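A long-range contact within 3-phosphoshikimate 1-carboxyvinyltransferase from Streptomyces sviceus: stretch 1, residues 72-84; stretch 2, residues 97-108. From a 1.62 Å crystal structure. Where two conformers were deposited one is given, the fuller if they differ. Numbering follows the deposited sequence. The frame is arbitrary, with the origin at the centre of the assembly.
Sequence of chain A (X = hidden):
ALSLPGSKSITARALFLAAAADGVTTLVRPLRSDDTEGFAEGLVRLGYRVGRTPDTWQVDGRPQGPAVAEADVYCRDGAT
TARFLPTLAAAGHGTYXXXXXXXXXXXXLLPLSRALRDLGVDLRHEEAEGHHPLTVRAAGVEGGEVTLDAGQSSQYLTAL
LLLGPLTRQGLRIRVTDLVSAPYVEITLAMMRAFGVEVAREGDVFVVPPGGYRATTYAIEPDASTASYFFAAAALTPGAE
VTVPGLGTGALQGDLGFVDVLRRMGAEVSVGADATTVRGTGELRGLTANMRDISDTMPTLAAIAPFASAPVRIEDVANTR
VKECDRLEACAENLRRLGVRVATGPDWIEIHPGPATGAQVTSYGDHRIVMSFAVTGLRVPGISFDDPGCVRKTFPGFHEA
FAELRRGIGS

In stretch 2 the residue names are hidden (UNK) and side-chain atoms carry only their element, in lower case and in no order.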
# COMPACT_ATOMS: atom_id res chain seq x y z
N ASP A 72 24.50 -14.88 -6.36
CA ASP A 72 24.30 -13.63 -7.06
C ASP A 72 22.80 -13.45 -7.22
O ASP A 72 22.13 -14.31 -7.81
CB ASP A 72 25.01 -13.64 -8.42
CG ASP A 72 26.53 -13.82 -8.31
OD1 ASP A 72 27.21 -12.87 -7.87
OD2 ASP A 72 27.05 -14.90 -8.66
N VAL A 73 22.26 -12.36 -6.69
CA VAL A 73 20.82 -12.11 -6.65
C VAL A 73 20.53 -10.86 -7.47
O VAL A 73 21.07 -9.78 -7.18
CB VAL A 73 20.30 -11.96 -5.22
CG1 VAL A 73 18.79 -11.78 -5.20
CG2 VAL A 73 20.74 -13.14 -4.37
N TYR A 74 19.68 -11.00 -8.48
CA TYR A 74 19.26 -9.90 -9.33
C TYR A 74 17.91 -9.39 -8.85
O TYR A 74 16.94 -10.17 -8.77
CB TYR A 74 19.19 -10.35 -10.79
CG TYR A 74 18.74 -9.28 -11.75
CD1 TYR A 74 19.39 -8.05 -11.80
CD2 TYR A 74 17.66 -9.50 -12.60
CE1 TYR A 74 18.98 -7.06 -12.67
CE2 TYR A 74 17.24 -8.51 -13.48
CZ TYR A 74 17.90 -7.30 -13.51
OH TYR A 74 17.48 -6.32 -14.38
N CYS A 75 17.83 -8.10 -8.53
CA CYS A 75 16.64 -7.52 -7.93
C CYS A 75 15.69 -6.89 -8.96
O CYS A 75 14.62 -6.40 -8.58
CB CYS A 75 17.05 -6.48 -6.88
SG CYS A 75 17.94 -7.22 -5.49
N ARG A 76 16.05 -6.93 -10.24
CA ARG A 76 15.20 -6.46 -11.35
C ARG A 76 14.85 -4.98 -11.10
O ARG A 76 15.74 -4.19 -10.77
CB ARG A 76 13.99 -7.40 -11.51
CG ARG A 76 14.34 -8.90 -11.46
CD ARG A 76 13.38 -9.76 -12.29
NE ARG A 76 12.00 -9.31 -12.20
CZ ARG A 76 10.94 -10.08 -12.45
NH1 ARG A 76 11.11 -11.36 -12.79
NH2 ARG A 76 9.72 -9.58 -12.35
N ASP A 77 13.59 -4.58 -11.28
CA ASP A 77 13.14 -3.20 -11.14
C ASP A 77 12.39 -2.96 -9.84
O ASP A 77 11.76 -1.91 -9.68
CB ASP A 77 12.22 -2.83 -12.31
CG ASP A 77 12.87 -3.02 -13.68
OD1 ASP A 77 13.91 -2.39 -13.94
OD2 ASP A 77 12.32 -3.78 -14.49
N GLY A 78 12.42 -3.92 -8.92
CA GLY A 78 11.51 -3.87 -7.79
C GLY A 78 12.12 -3.25 -6.55
O GLY A 78 13.14 -3.73 -6.06
N ALA A 79 11.51 -2.18 -6.05
CA ALA A 79 12.08 -1.48 -4.90
C ALA A 79 12.03 -2.34 -3.65
O ALA A 79 12.98 -2.35 -2.86
CB ALA A 79 11.34 -0.16 -4.67
N THR A 80 10.93 -3.07 -3.45
CA THR A 80 10.82 -3.94 -2.28
C THR A 80 11.90 -5.02 -2.30
O THR A 80 12.56 -5.28 -1.29
CB THR A 80 9.43 -4.58 -2.22
OG1 THR A 80 8.46 -3.61 -1.82
CG2 THR A 80 9.43 -5.73 -1.22
N THR A 81 12.05 -5.69 -3.44
CA THR A 81 13.08 -6.71 -3.59
C THR A 81 14.47 -6.14 -3.28
O THR A 81 15.27 -6.77 -2.59
CB THR A 81 13.05 -7.28 -5.01
OG1 THR A 81 11.70 -7.70 -5.34
CG2 THR A 81 14.00 -8.45 -5.16
N ALA A 82 14.75 -4.92 -3.78
CA ALA A 82 16.06 -4.31 -3.64
C ALA A 82 16.39 -3.92 -2.20
O ALA A 82 17.58 -3.81 -1.87
CB ALA A 82 16.17 -3.08 -4.53
N ARG A 83 15.39 -3.71 -1.35
CA ARG A 83 15.64 -3.37 0.04
C ARG A 83 15.43 -4.54 0.99
O ARG A 83 16.24 -4.74 1.91
CB ARG A 83 14.75 -2.20 0.47
CG ARG A 83 15.02 -0.95 -0.33
CD ARG A 83 13.75 -0.13 -0.50
NE ARG A 83 14.01 1.12 -1.22
CZ ARG A 83 13.08 2.02 -1.51
NH1 ARG A 83 11.82 1.82 -1.16
NH2 ARG A 83 13.42 3.12 -2.16
N PHE A 84 14.39 -5.35 0.78
CA PHE A 84 14.07 -6.42 1.73
C PHE A 84 14.98 -7.63 1.56
O PHE A 84 15.33 -8.27 2.56
CB PHE A 84 12.61 -6.86 1.57
CG PHE A 84 11.62 -5.92 2.18
CD1 PHE A 84 12.01 -4.71 2.73
CD2 PHE A 84 10.27 -6.27 2.22
CE1 PHE A 84 11.08 -3.85 3.29
CE2 PHE A 84 9.33 -5.41 2.77
CZ PHE A 84 9.73 -4.21 3.32
N UNK A 97 25.83 -11.33 -3.36
CA UNK A 97 26.12 -10.21 -4.26
C UNK A 97 24.82 -9.77 -4.92
O UNK A 97 24.23 -10.51 -5.72
n UNK A 97 29.00 -12.88 -6.15
c UNK A 97 27.16 -10.62 -5.30
c UNK A 97 28.52 -10.95 -4.70
n UNK A 97 28.81 -15.16 -5.98
c UNK A 97 29.29 -14.01 -5.52
n UNK A 97 30.05 -13.99 -4.43
c UNK A 97 29.46 -11.56 -5.73
N UNK A 98 24.36 -8.56 -4.59
CA UNK A 98 23.11 -8.02 -5.11
C UNK A 98 23.36 -7.04 -6.24
O UNK A 98 24.37 -6.32 -6.26
c UNK A 98 22.33 -7.32 -3.99
c UNK A 98 22.50 -8.57 -1.80
c UNK A 98 20.53 -8.85 -3.12
c UNK A 98 20.02 -9.72 -2.16
c UNK A 98 21.78 -8.27 -2.95
c UNK A 98 21.99 -9.45 -0.85
c UNK A 98 20.76 -10.02 -1.02
N UNK A 99 22.45 -7.02 -7.20
CA UNK A 99 22.46 -6.03 -8.26
C UNK A 99 21.01 -5.75 -8.65
O UNK A 99 20.09 -6.47 -8.28
o UNK A 99 24.38 -5.58 -11.38
c UNK A 99 23.30 -6.48 -9.47
o UNK A 99 23.53 -4.16 -9.91
c UNK A 99 23.77 -5.33 -10.31
N UNK A 100 20.81 -4.67 -9.40
CA UNK A 100 19.48 -4.33 -9.87
C UNK A 100 19.56 -3.91 -11.33
O UNK A 100 20.64 -3.87 -11.92
c UNK A 100 18.86 -3.24 -8.98
N UNK A 101 18.42 -3.62 -11.92
CA UNK A 101 18.41 -3.14 -13.29
C UNK A 101 19.12 -1.79 -13.36
O UNK A 101 19.24 -1.08 -12.35
c UNK A 101 16.96 -3.01 -13.77
o UNK A 101 16.33 -1.92 -13.14
N UNK A 102 19.62 -1.41 -14.53
CA UNK A 102 20.29 -0.10 -14.64
C UNK A 102 19.44 1.05 -14.14
O UNK A 102 19.95 2.01 -13.55
c UNK A 102 19.70 -2.20 -15.77
c UNK A 102 20.73 -1.47 -16.57
c UNK A 102 20.60 -0.01 -16.14
N UNK A 103 18.12 0.95 -14.31
CA UNK A 103 17.24 2.01 -13.82
C UNK A 103 17.08 1.95 -12.30
O UNK A 103 17.07 3.00 -11.64
o UNK A 103 16.67 -0.25 -16.46
c UNK A 103 15.55 -0.23 -15.94
c UNK A 103 15.88 1.92 -14.54
c UNK A 103 15.26 0.52 -14.63
n UNK A 103 14.51 -0.87 -16.48
N UNK A 104 16.99 0.75 -11.72
CA UNK A 104 16.83 0.63 -10.27
C UNK A 104 18.13 0.88 -9.51
O UNK A 104 18.07 1.27 -8.34
c UNK A 104 15.34 0.18 -6.01
c UNK A 104 16.26 -0.76 -9.92
c UNK A 104 16.08 -1.03 -8.42
s UNK A 104 14.68 -0.17 -7.64
N UNK A 105 19.29 0.68 -10.14
CA UNK A 105 20.55 1.09 -9.52
C UNK A 105 20.52 2.57 -9.15
O UNK A 105 21.18 2.98 -8.20
c UNK A 105 21.74 0.82 -10.45
c UNK A 105 23.35 -0.77 -11.56
n UNK A 105 24.01 -3.84 -13.47
n UNK A 105 23.57 -1.71 -14.21
n UNK A 105 23.64 -2.14 -11.96
c UNK A 105 23.74 -2.56 -13.21
c UNK A 105 22.13 -0.65 -10.66
N UNK A 106 19.75 3.37 -9.89
CA UNK A 106 19.72 4.80 -9.63
C UNK A 106 18.93 5.17 -8.37
O UNK A 106 18.95 6.34 -7.98
c UNK A 106 20.01 5.38 -12.11
n UNK A 106 19.31 6.63 -16.02
n UNK A 106 18.50 5.70 -14.07
c UNK A 106 18.43 5.87 -15.39
n UNK A 106 17.46 5.26 -16.09
c UNK A 106 19.52 6.32 -13.22
c UNK A 106 19.14 5.51 -10.86
N UNK A 107 18.26 4.20 -7.73
CA UNK A 107 17.47 4.46 -6.53
C UNK A 107 18.23 3.95 -5.30
O UNK A 107 18.15 2.75 -4.98
c UNK A 107 15.20 4.37 -7.74
c UNK A 107 16.10 3.79 -6.62
c UNK A 107 12.03 3.48 -6.00
c UNK A 107 13.81 3.78 -7.68
n UNK A 107 13.23 3.92 -6.35
n UNK A 107 11.60 3.65 -4.75
n UNK A 107 11.27 2.86 -6.88
N UNK A 108 18.97 4.79 -4.59
CA UNK A 108 19.76 4.30 -3.45
C UNK A 108 18.89 3.95 -2.26
O UNK A 108 17.69 4.23 -2.20
c UNK A 108 20.71 5.46 -3.14
c UNK A 108 19.15 6.24 -4.79
c UNK A 108 19.95 6.67 -3.57
O HOH W 1 15.88 2.09 -2.71

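Position 97 pairs in parallel with D72 and carries seven side-chain atoms: three carbons, a nitrogen, then a carbon bearing two more nitrogens. The chain nitrogen lies 2.5 Å from D72 OD1. This is a guanidinium, and the residue is R97. NE donates to D72 OD1 in that very short bond, within a salt bridge, and NH2 reaches D72 OD2 at 3.2 Å in a weak second bond, so the carboxylate meets the edge of the group.

Position 98, paired with V73, has one carbon leading to a six-carbon ring with no further atom; one ring carbon lies 3.8 Å from V73 CB and 3.9 Å from C75 SG. It is F98, the carbon is CD2, and the sulfur sits at the ring edge.

Position 99 has two carbons, the second carrying two oxygens. Its backbone serves stretch 1: N donates to V73 O (3.1 Å) and O accepts from C75 N (2.8 Å). The short carboxylate is D99, whose OD1 accepts a weak bond from the backbone N of position 100.

At position 100 a single carbon, 3.7 Å from R76 O and 4.3 Å from C75 CB, identifies A100.

Position 101 shows one carbon and one oxygen, unbranched; the oxygen lies 2.6 Å from D77 OD1, and the backbone N donates to R76 O at 3.0 Å. It is S101, its OG donating to D77 OD1.

Position 102 has three carbons closing a ring onto the backbone nitrogen and pointing away from stretch 1. It is P102.

Three carbons, the third carrying one oxygen and one nitrogen, mark position 103 as an amide side chain. The nitrogen comes within 3.0 Å of D77 OD1, but the angle is too poor for a hydrogen bond. This is Q103.

Position 104 is an unbranched run of two carbons, a sulfur and a carbon, pointing toward stretch 1; the terminal carbon packs 3.7 Å from A82 CB and 4.2 Å from A79 CB. It is M104.

Position 105 again ends in a guanidinium but makes no contact with stretch 1. It is R105, its NH2 forming a salt bridge with D99 OD2 (2.7 Å).

Position 106 has the same atom pattern and lies out of reach: R106.

Position 107 repeats that pattern but points toward stretch 1. A79 CB lies over one face of its guanidinium, 3.7 Å from a terminal nitrogen. It is R107, whose NH2 stands 3.2 Å from R83 NH2, two donors of like charge that do not bond.

Position 108 has three side-chain carbons that close a ring onto the backbone N: P108. A water accepts from R83 NE (2.6 Å) and donates to P108 O (2.8 Å), bridging the stretches.

The contact thus begins as a parallel strand pair, its ladder extended past the strands by S101 N and R76 O. Beyond the strands, S101 joins the turn to the short, weakly bonded helix by bonding D77 and capping that helix through M104 N, while the M104 side chain packs beside A79 and A82.

Stretch 2, residues 97-108: RFDASPQMRRRP
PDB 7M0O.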